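Local coordinates for peptidoglycan recognition protein 3 (Branchiostoma belcheri tsingtauense, PDB 4Z8I) that probably cleaves the amide bond between N-acetylmuramic acid and L-alanine in peptidoglycan with a zinc-dependent amidase domain fused to a chitin-binding domain, at residues 4-16 with 26-40. Sequence-based numbering, arbitrary orientation.
Sequences RWRSDGRCGPNYP and NPHAVDHCCSEWGWC
In the small disulfide-rich N-terminal module, probably the chitin-binding domain, loop 4-16 is fastened to 26-40 by the C11-C34 disulfide and a single backbone bridge between R10 and W39. The bridge rests on two bonds: C40 N gives a nearly straight one to G9 O (2.9 Å), and C11 N reaches G38 O (2.8 Å) from above the carbonyl plane. C11 SG sits between its own backbone N and carbonyl carbon (chi1 63°), which turns it inward to C34 SG; C11 CB also packs on C40 SG, 3.8 Å away, whose own disulfide partner is C25. R10 lies over W39. Bends at chi2 and chi3 lay its guanidinium flat on one face of the indole, the planes 19° apart, with CZ 3.8 Å from the centroid of the five-membered ring in a cation-pi contact, while CD stands over the six-membered ring. Y15 covers the opposite guanidinium face, so the charged group is sandwiched between two aromatic rings, and R10 NE adds a weak bond to G38 O. On the same loop D8 OD1 accepts from R10 N in an Asx turn, while its carboxylate forms a salt bridge with R6. At the starts of both segments, W5 stacks on N26: N26 CB lies 3.6 Å from the centroid of the six-membered ring, and the amide is almost parallel to the indole. N26 OD1, 3.4 Å from W5 CH2, also accepts from H28 N. Sparse secondary structure bound together by closely spaced disulfides, including C33-C47, which ties 26-40 to helix 44-48, is characteristic of hevein-like chitin-binding domains, which this module resembles.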
ATOM      1  N   ARG A   4      11.365   1.530 -15.048  1.00 82.94           N
ATOM      2  CA  ARG A   4      10.962   0.605 -16.104  1.00 73.82           C
ATOM      3  C   ARG A   4      10.141   1.258 -17.210  1.00 73.13           C
ATOM      4  O   ARG A   4       9.846   0.627 -18.227  1.00 70.54           O
ATOM      5  CB  ARG A   4      10.204  -0.586 -15.513  1.00 61.76           C
ATOM      6  CG  ARG A   4      11.039  -1.426 -14.567  1.00 68.11           C
ATOM      7  CD  ARG A   4      10.443  -2.806 -14.375  1.00 72.16           C
ATOM      8  NE  ARG A   4      11.281  -3.635 -13.515  1.00 95.89           N
ATOM      9  CZ  ARG A   4      11.056  -4.920 -13.263  1.00118.36           C
ATOM     10  NH1 ARG A   4      11.874  -5.593 -12.465  1.00121.92           N
ATOM     11  NH2 ARG A   4      10.014  -5.533 -13.809  1.00123.68           N
ATOM     12  N   TRP A   5       9.771   2.519 -17.014  1.00 62.78           N
ATOM     13  CA  TRP A   5       9.069   3.263 -18.050  1.00 60.86           C
ATOM     14  C   TRP A   5       9.754   4.592 -18.326  1.00 56.18           C
ATOM     15  O   TRP A   5      10.465   5.124 -17.474  1.00 64.85           O
ATOM     16  CB  TRP A   5       7.610   3.494 -17.668  1.00 47.80           C
ATOM     17  CG  TRP A   5       7.441   4.238 -16.399  1.00 58.69           C
ATOM     18  CD1 TRP A   5       7.365   5.592 -16.241  1.00 58.19           C
ATOM     19  CD2 TRP A   5       7.320   3.672 -15.094  1.00 55.21           C
ATOM     20  NE1 TRP A   5       7.204   5.902 -14.913  1.00 64.51           N
ATOM     21  CE2 TRP A   5       7.175   4.739 -14.188  1.00 54.67           C
ATOM     22  CE3 TRP A   5       7.324   2.365 -14.602  1.00 55.68           C
ATOM     23  CZ2 TRP A   5       7.033   4.538 -12.820  1.00 55.45           C
ATOM     24  CZ3 TRP A   5       7.183   2.168 -13.246  1.00 52.27           C
ATOM     25  CH2 TRP A   5       7.039   3.247 -12.369  1.00 64.07           C
ATOM     26  N   ARG A   6       9.532   5.122 -19.523  1.00 55.06           N
ATOM     27  CA  ARG A   6      10.167   6.361 -19.947  1.00 46.13           C
ATOM     28  C   ARG A   6       9.432   7.583 -19.408  1.00 58.73           C
ATOM     29  O   ARG A   6       8.339   7.468 -18.853  1.00 62.14           O
ATOM     30  CB  ARG A   6      10.229   6.419 -21.470  1.00 41.57           C
ATOM     31  CG  ARG A   6      10.623   5.103 -22.109  1.00 47.00           C
ATOM     32  CD  ARG A   6      11.719   5.293 -23.136  1.00 59.18           C
ATOM     33  NE  ARG A   6      11.333   6.223 -24.191  1.00 57.93           N
ATOM     34  CZ  ARG A   6      12.153   6.636 -25.152  1.00 64.00           C
ATOM     35  NH1 ARG A   6      13.405   6.202 -25.185  1.00 59.37           N
ATOM     36  NH2 ARG A   6      11.725   7.484 -26.076  1.00 75.45           N
ATOM     37  N   SER A   7      10.043   8.751 -19.575  1.00 73.45           N
ATOM     38  CA  SER A   7       9.472   9.996 -19.077  1.00 77.50           C
ATOM     39  C   SER A   7       8.702  10.722 -20.170  1.00 78.17           C
ATOM     40  O   SER A   7       7.921  11.631 -19.891  1.00 84.65           O
ATOM     41  CB  SER A   7      10.574  10.906 -18.531  1.00 70.89           C
ATOM     42  OG  SER A   7      11.517  11.224 -19.540  1.00 70.20           O
ATOM     43  N   ASP A   8       8.930  10.317 -21.417  1.00 64.70           N
ATOM     44  CA  ASP A   8       8.260  10.940 -22.552  1.00 57.10           C
ATOM     45  C   ASP A   8       6.948  10.239 -22.892  1.00 55.19           C
ATOM     46  O   ASP A   8       6.170  10.730 -23.709  1.00 54.82           O
ATOM     47  CB  ASP A   8       9.184  11.001 -23.774  1.00 53.28           C
ATOM     48  CG  ASP A   8       9.635   9.628 -24.244  1.00 57.59           C
ATOM     49  OD1 ASP A   8       9.461   8.644 -23.495  1.00 56.57           O
ATOM     50  OD2 ASP A   8      10.177   9.539 -25.365  1.00 54.96           O
ATOM     51  N   GLY A   9       6.709   9.093 -22.262  1.00 42.98           N
ATOM     52  CA  GLY A   9       5.451   8.385 -22.419  1.00 44.68           C
ATOM     53  C   GLY A   9       5.472   7.298 -23.478  1.00 48.19           C
ATOM     54  O   GLY A   9       4.431   6.727 -23.813  1.00 36.53           O
ATOM     55  N   ARG A  10       6.656   7.010 -24.007  1.00 47.02           N
ATOM     56  CA  ARG A  10       6.797   5.968 -25.014  1.00 37.13           C
ATOM     57  C   ARG A  10       7.204   4.639 -24.377  1.00 48.96           C
ATOM     58  O   ARG A  10       7.625   4.601 -23.221  1.00 56.93           O
ATOM     59  CB  ARG A  10       7.793   6.398 -26.090  1.00 60.38           C
ATOM     60  CG  ARG A  10       7.492   7.779 -26.659  1.00 56.53           C
ATOM     61  CD  ARG A  10       7.581   7.814 -28.177  1.00 64.86           C
ATOM     62  NE  ARG A  10       6.569   6.970 -28.806  1.00 68.74           N
ATOM     63  CZ  ARG A  10       6.368   6.890 -30.118  1.00 62.19           C
ATOM     64  NH1 ARG A  10       7.109   7.609 -30.952  1.00 66.06           N
ATOM     65  NH2 ARG A  10       5.426   6.092 -30.598  1.00 47.20           N
ATOM     66  N   CYS A  11       7.062   3.554 -25.132  1.00 52.68           N
ATOM     67  CA  CYS A  11       7.289   2.213 -24.601  1.00 52.68           C
ATOM     68  C   CYS A  11       7.434   1.208 -25.737  1.00 49.42           C
ATOM     69  O   CYS A  11       7.338   1.568 -26.909  1.00 49.10           O
ATOM     70  CB  CYS A  11       6.123   1.800 -23.700  1.00 45.22           C
ATOM     71  SG  CYS A  11       4.533   1.683 -24.571  1.00 44.89           S
ATOM     72  N   GLY A  12       7.657  -0.056 -25.386  1.00 39.72           N
ATOM     73  CA  GLY A  12       7.802  -1.103 -26.380  1.00 48.19           C
ATOM     74  C   GLY A  12       9.248  -1.417 -26.715  1.00 62.99           C
ATOM     75  O   GLY A  12      10.164  -0.897 -26.079  1.00 75.53           O
ATOM     76  N   PRO A  13       9.457  -2.275 -27.724  1.00 58.96           N
ATOM     77  CA  PRO A  13      10.786  -2.736 -28.142  1.00 66.73           C
ATOM     78  C   PRO A  13      11.567  -1.689 -28.936  1.00 68.73           C
ATOM     79  O   PRO A  13      12.765  -1.866 -29.154  1.00 78.80           O
ATOM     80  CB  PRO A  13      10.465  -3.939 -29.031  1.00 61.38           C
ATOM     81  CG  PRO A  13       9.127  -3.631 -29.595  1.00 43.11           C
ATOM     82  CD  PRO A  13       8.383  -2.907 -28.511  1.00 59.09           C
ATOM     83  N   ASN A  14      10.899  -0.618 -29.358  1.00 62.94           N
ATOM     84  CA  ASN A  14      11.558   0.447 -30.109  1.00 53.17           C
ATOM     85  C   ASN A  14      11.991   1.614 -29.221  1.00 69.94           C
ATOM     86  O   ASN A  14      12.878   2.388 -29.583  1.00 66.39           O
ATOM     87  CB  ASN A  14      10.657   0.955 -31.236  1.00 48.64           C
ATOM     88  CG  ASN A  14      10.427  -0.085 -32.315  1.00 67.33           C
ATOM     89  OD1 ASN A  14      11.221  -1.012 -32.482  1.00 73.91           O
ATOM     90  ND2 ASN A  14       9.339   0.068 -33.059  1.00 69.33           N
ATOM     91  N   TYR A  15      11.358   1.738 -28.060  1.00 73.22           N
ATOM     92  CA  TYR A  15      11.711   2.786 -27.111  1.00 65.64           C
ATOM     93  C   TYR A  15      12.069   2.196 -25.751  1.00 69.51           C
ATOM     94  O   TYR A  15      11.254   2.212 -24.828  1.00 66.19           O
ATOM     95  CB  TYR A  15      10.574   3.801 -26.985  1.00 58.44           C
ATOM     96  CG  TYR A  15      10.238   4.489 -28.288  1.00 44.30           C
ATOM     97  CD1 TYR A  15      10.948   5.607 -28.708  1.00 45.74           C
ATOM     98  CD2 TYR A  15       9.218   4.016 -29.103  1.00 62.22           C
ATOM     99  CE1 TYR A  15      10.647   6.237 -29.903  1.00 50.97           C
ATOM    100  CE2 TYR A  15       8.912   4.639 -30.300  1.00 64.06           C
ATOM    101  CZ  TYR A  15       9.629   5.749 -30.694  1.00 63.60           C
ATOM    102  OH  TYR A  15       9.325   6.373 -31.882  1.00 84.30           O
ATOM    103  N   PRO A  16      13.297   1.669 -25.628  1.00 77.04           N
ATOM    104  CA  PRO A  16      13.751   1.026 -24.389  1.00 58.75           C
ATOM    105  C   PRO A  16      13.775   1.999 -23.218  1.00 56.07           C
ATOM    106  O   PRO A  16      14.127   3.164 -23.391  1.00 64.26           O
ATOM    107  CB  PRO A  16      15.181   0.588 -24.725  1.00 64.54           C
ATOM    108  CG  PRO A  16      15.228   0.524 -26.217  1.00 59.42           C
ATOM    109  CD  PRO A  16      14.329   1.625 -26.679  1.00 71.59           C
ATOM    110  N   ASN A  26       4.058   2.637 -16.289  1.00 39.05           N
ATOM    111  CA  ASN A  26       3.747   2.764 -14.869  1.00 47.21           C
ATOM    112  C   ASN A  26       2.403   2.124 -14.531  1.00 62.34           C
ATOM    113  O   ASN A  26       1.355   2.620 -14.947  1.00 71.37           O
ATOM    114  CB  ASN A  26       3.744   4.244 -14.479  1.00 45.99           C
ATOM    115  CG  ASN A  26       3.540   4.464 -12.993  1.00 54.84           C
ATOM    116  OD1 ASN A  26       3.647   3.539 -12.189  1.00 70.14           O
ATOM    117  ND2 ASN A  26       3.255   5.705 -12.621  1.00 56.51           N
ATOM    118  N   PRO A  27       2.432   1.019 -13.767  1.00 64.96           N
ATOM    119  CA  PRO A  27       1.237   0.233 -13.435  1.00 52.40           C
ATOM    120  C   PRO A  27       0.211   1.061 -12.678  1.00 46.29           C
ATOM    121  O   PRO A  27      -0.985   0.779 -12.727  1.00 46.34           O
ATOM    122  CB  PRO A  27       1.784  -0.863 -12.513  1.00 33.20           C
ATOM    123  CG  PRO A  27       3.236  -0.936 -12.810  1.00 30.96           C
ATOM    124  CD  PRO A  27       3.645   0.462 -13.143  1.00 47.71           C
ATOM    125  N   HIS A  28       0.692   2.086 -11.988  1.00 41.49           N
ATOM    126  CA  HIS A  28      -0.146   2.874 -11.100  1.00 37.43           C
ATOM    127  C   HIS A  28      -0.537   4.197 -11.749  1.00 30.97           C
ATOM    128  O   HIS A  28      -1.060   5.097 -11.092  1.00 55.63           O
ATOM    129  CB  HIS A  28       0.591   3.086  -9.781  1.00 53.89           C
ATOM    130  CG  HIS A  28       1.290   1.855  -9.293  1.00 60.51           C
ATOM    131  ND1 HIS A  28       0.723   0.988  -8.383  1.00 55.80           N
ATOM    132  CD2 HIS A  28       2.497   1.330  -9.611  1.00 67.82           C
ATOM    133  CE1 HIS A  28       1.558  -0.010  -8.151  1.00 62.56           C
ATOM    134  NE2 HIS A  28       2.641   0.173  -8.885  1.00 71.61           N
ATOM    135  N   ALA A  29      -0.282   4.295 -13.050  1.00 41.23           N
ATOM    136  CA  ALA A  29      -0.692   5.448 -13.843  1.00 38.62           C
ATOM    137  C   ALA A  29      -1.973   5.130 -14.598  1.00 40.03           C
ATOM    138  O   ALA A  29      -2.284   3.964 -14.835  1.00 53.03           O
ATOM    139  CB  ALA A  29       0.403   5.826 -14.821  1.00 28.45           C
ATOM    140  N   VAL A  30      -2.708   6.166 -14.987  1.00 45.14           N
ATOM    141  CA  VAL A  30      -3.912   5.987 -15.793  1.00 37.20           C
ATOM    142  C   VAL A  30      -3.557   5.368 -17.154  1.00 52.68           C
ATOM    143  O   VAL A  30      -4.289   4.522 -17.673  1.00 46.47           O
ATOM    144  CB  VAL A  30      -4.690   7.322 -15.954  1.00 38.17           C
ATOM    145  CG1 VAL A  30      -3.785   8.415 -16.496  1.00 68.17           C
ATOM    146  CG2 VAL A  30      -5.900   7.142 -16.851  1.00 46.65           C
ATOM    147  N   ASP A  31      -2.415   5.775 -17.707  1.00 54.20           N
ATOM    148  CA  ASP A  31      -1.913   5.207 -18.956  1.00 46.15           C
ATOM    149  C   ASP A  31      -0.933   4.063 -18.694  1.00 37.60           C
ATOM    150  O   ASP A  31       0.283   4.254 -18.749  1.00 43.30           O
ATOM    151  CB  ASP A  31      -1.233   6.287 -19.808  1.00 28.91           C
ATOM    152  CG  ASP A  31      -2.192   7.383 -20.242  1.00 53.77           C
ATOM    153  OD1 ASP A  31      -3.136   7.084 -21.003  1.00 47.69           O
ATOM    154  OD2 ASP A  31      -1.992   8.546 -19.833  1.00 55.55           O
ATOM    155  N   HIS A  32      -1.464   2.872 -18.428  1.00 32.50           N
ATOM    156  CA  HIS A  32      -0.629   1.734 -18.035  1.00 33.57           C
ATOM    157  C   HIS A  32      -0.545   0.629 -19.086  1.00 39.71           C
ATOM    158  O   HIS A  32      -0.054  -0.465 -18.802  1.00 36.05           O
ATOM    159  CB  HIS A  32      -1.129   1.148 -16.715  1.00 27.55           C
ATOM    160  CG  HIS A  32      -2.613   0.964 -16.663  1.00 37.18           C
ATOM    161  ND1 HIS A  32      -3.311   0.269 -17.628  1.00 40.94           N
ATOM    162  CD2 HIS A  32      -3.533   1.381 -15.761  1.00 40.05           C
ATOM    163  CE1 HIS A  32      -4.597   0.270 -17.325  1.00 40.00           C
ATOM    164  NE2 HIS A  32      -4.758   0.935 -16.195  1.00 30.83           N
ATOM    165  N   CYS A  33      -1.020   0.910 -20.294  1.00 28.46           N
ATOM    166  CA  CYS A  33      -0.968  -0.071 -21.369  1.00 29.18           C
ATOM    167  C   CYS A  33      -0.036   0.371 -22.487  1.00 43.94           C
ATOM    168  O   CYS A  33      -0.155   1.482 -23.003  1.00 36.33           O
ATOM    169  CB  CYS A  33      -2.364  -0.317 -21.936  1.00 32.07           C
ATOM    170  SG  CYS A  33      -3.521  -1.062 -20.773  1.00 37.99           S
ATOM    171  N   CYS A  34       0.891  -0.503 -22.859  1.00 39.21           N
ATOM    172  CA  CYS A  34       1.790  -0.230 -23.970  1.00 42.49           C
ATOM    173  C   CYS A  34       1.163  -0.745 -25.260  1.00 44.92           C
ATOM    174  O   CYS A  34       0.974  -1.949 -25.424  1.00 57.95           O
ATOM    175  CB  CYS A  34       3.142  -0.904 -23.735  1.00 42.69           C
ATOM    176  SG  CYS A  34       4.467  -0.334 -24.821  1.00 74.15           S
ATOM    177  N   SER A  35       0.843   0.168 -26.171  1.00 45.25           N
ATOM    178  CA  SER A  35       0.127  -0.178 -27.399  1.00 54.15           C
ATOM    179  C   SER A  35       1.050  -0.664 -28.517  1.00 54.76           C
ATOM    180  O   SER A  35       2.256  -0.819 -28.315  1.00 52.41           O
ATOM    181  CB  SER A  35      -0.683   1.024 -27.891  1.00 44.38           C
ATOM    182  OG  SER A  35       0.171   2.069 -28.322  1.00 43.01           O
ATOM    183  N   GLU A  36       0.465  -0.907 -29.690  1.00 45.29           N
ATOM    184  CA  GLU A  36       1.214  -1.303 -30.883  1.00 50.07           C
ATOM    185  C   GLU A  36       2.214  -0.232 -31.279  1.00 55.95           C
ATOM    186  O   GLU A  36       3.322  -0.527 -31.728  1.00 63.68           O
ATOM    187  CB  GLU A  36       0.263  -1.504 -32.067  1.00 65.78           C
ATOM    188  CG  GLU A  36      -0.545  -2.786 -32.061  1.00 78.25           C
ATOM    189  CD  GLU A  36      -1.576  -2.806 -33.170  1.00 74.85           C
ATOM    190  OE1 GLU A  36      -1.654  -1.806 -33.915  1.00 75.76           O
ATOM    191  OE2 GLU A  36      -2.306  -3.811 -33.296  1.00 77.28           O
ATOM    192  N   TRP A  37       1.803   1.020 -31.118  1.00 53.79           N
ATOM    193  CA  TRP A  37       2.548   2.150 -31.651  1.00 52.31           C
ATOM    194  C   TRP A  37       3.574   2.683 -30.661  1.00 47.44           C
ATOM    195  O   TRP A  37       4.190   3.722 -30.891  1.00 64.50           O
ATOM    196  CB  TRP A  37       1.571   3.246 -32.069  1.00 60.31           C
ATOM    197  CG  TRP A  37       0.405   2.692 -32.826  1.00 53.79           C
ATOM    198  CD1 TRP A  37      -0.830   2.388 -32.328  1.00 51.85           C
ATOM    199  CD2 TRP A  37       0.374   2.349 -34.214  1.00 56.68           C
ATOM    200  NE1 TRP A  37      -1.632   1.887 -33.328  1.00 62.45           N
ATOM    201  CE2 TRP A  37      -0.915   1.855 -34.496  1.00 58.82           C
ATOM    202  CE3 TRP A  37       1.310   2.420 -35.249  1.00 48.08           C
ATOM    203  CZ2 TRP A  37      -1.288   1.435 -35.769  1.00 46.21           C
ATOM    204  CZ3 TRP A  37       0.937   2.002 -36.509  1.00 57.91           C
ATOM    205  CH2 TRP A  37      -0.349   1.516 -36.759  1.00 58.39           C
ATOM    206  N   GLY A  38       3.754   1.961 -29.561  1.00 45.10           N
ATOM    207  CA  GLY A  38       4.787   2.286 -28.598  1.00 46.31           C
ATOM    208  C   GLY A  38       4.468   3.484 -27.731  1.00 58.29           C
ATOM    209  O   GLY A  38       5.372   4.202 -27.303  1.00 57.29           O
ATOM    210  N   TRP A  39       3.183   3.707 -27.475  1.00 61.16           N
ATOM    211  CA  TRP A  39       2.763   4.740 -26.538  1.00 51.90           C
ATOM    212  C   TRP A  39       2.131   4.116 -25.304  1.00 40.62           C
ATOM    213  O   TRP A  39       1.447   3.095 -25.392  1.00 49.04           O
ATOM    214  CB  TRP A  39       1.762   5.702 -27.184  1.00 35.23           C
ATOM    215  CG  TRP A  39       2.371   6.700 -28.114  1.00 50.67           C
ATOM    216  CD1 TRP A  39       2.388   6.649 -29.478  1.00 58.14           C
ATOM    217  CD2 TRP A  39       3.044   7.910 -27.750  1.00 55.82           C
ATOM    218  NE1 TRP A  39       3.033   7.752 -29.985  1.00 51.87           N
ATOM    219  CE2 TRP A  39       3.449   8.540 -28.944  1.00 54.31           C
ATOM    220  CE3 TRP A  39       3.347   8.519 -26.529  1.00 57.21           C
ATOM    221  CZ2 TRP A  39       4.140   9.750 -28.950  1.00 47.87           C
ATOM    222  CZ3 TRP A  39       4.033   9.717 -26.538  1.00 37.40           C
ATOM    223  CH2 TRP A  39       4.420  10.320 -27.739  1.00 42.35           C
ATOM    224  N   CYS A  40       2.367   4.726 -24.150  1.00 35.41           N
ATOM    225  CA  CYS A  40       1.628   4.365 -22.952  1.00 39.60           C
ATOM    226  C   CYS A  40       0.266   5.050 -22.997  1.00 53.87           C
ATOM    227  O   CYS A  40       0.181   6.281 -23.052  1.00 46.10           O
ATOM    228  CB  CYS A  40       2.399   4.760 -21.692  1.00 34.08           C
ATOM    229  SG  CYS A  40       3.874   3.750 -21.390  1.00 66.04           S
TER
HETATM  230  O   HOH W   1       6.486   0.443 -31.950  1.00 55.82           O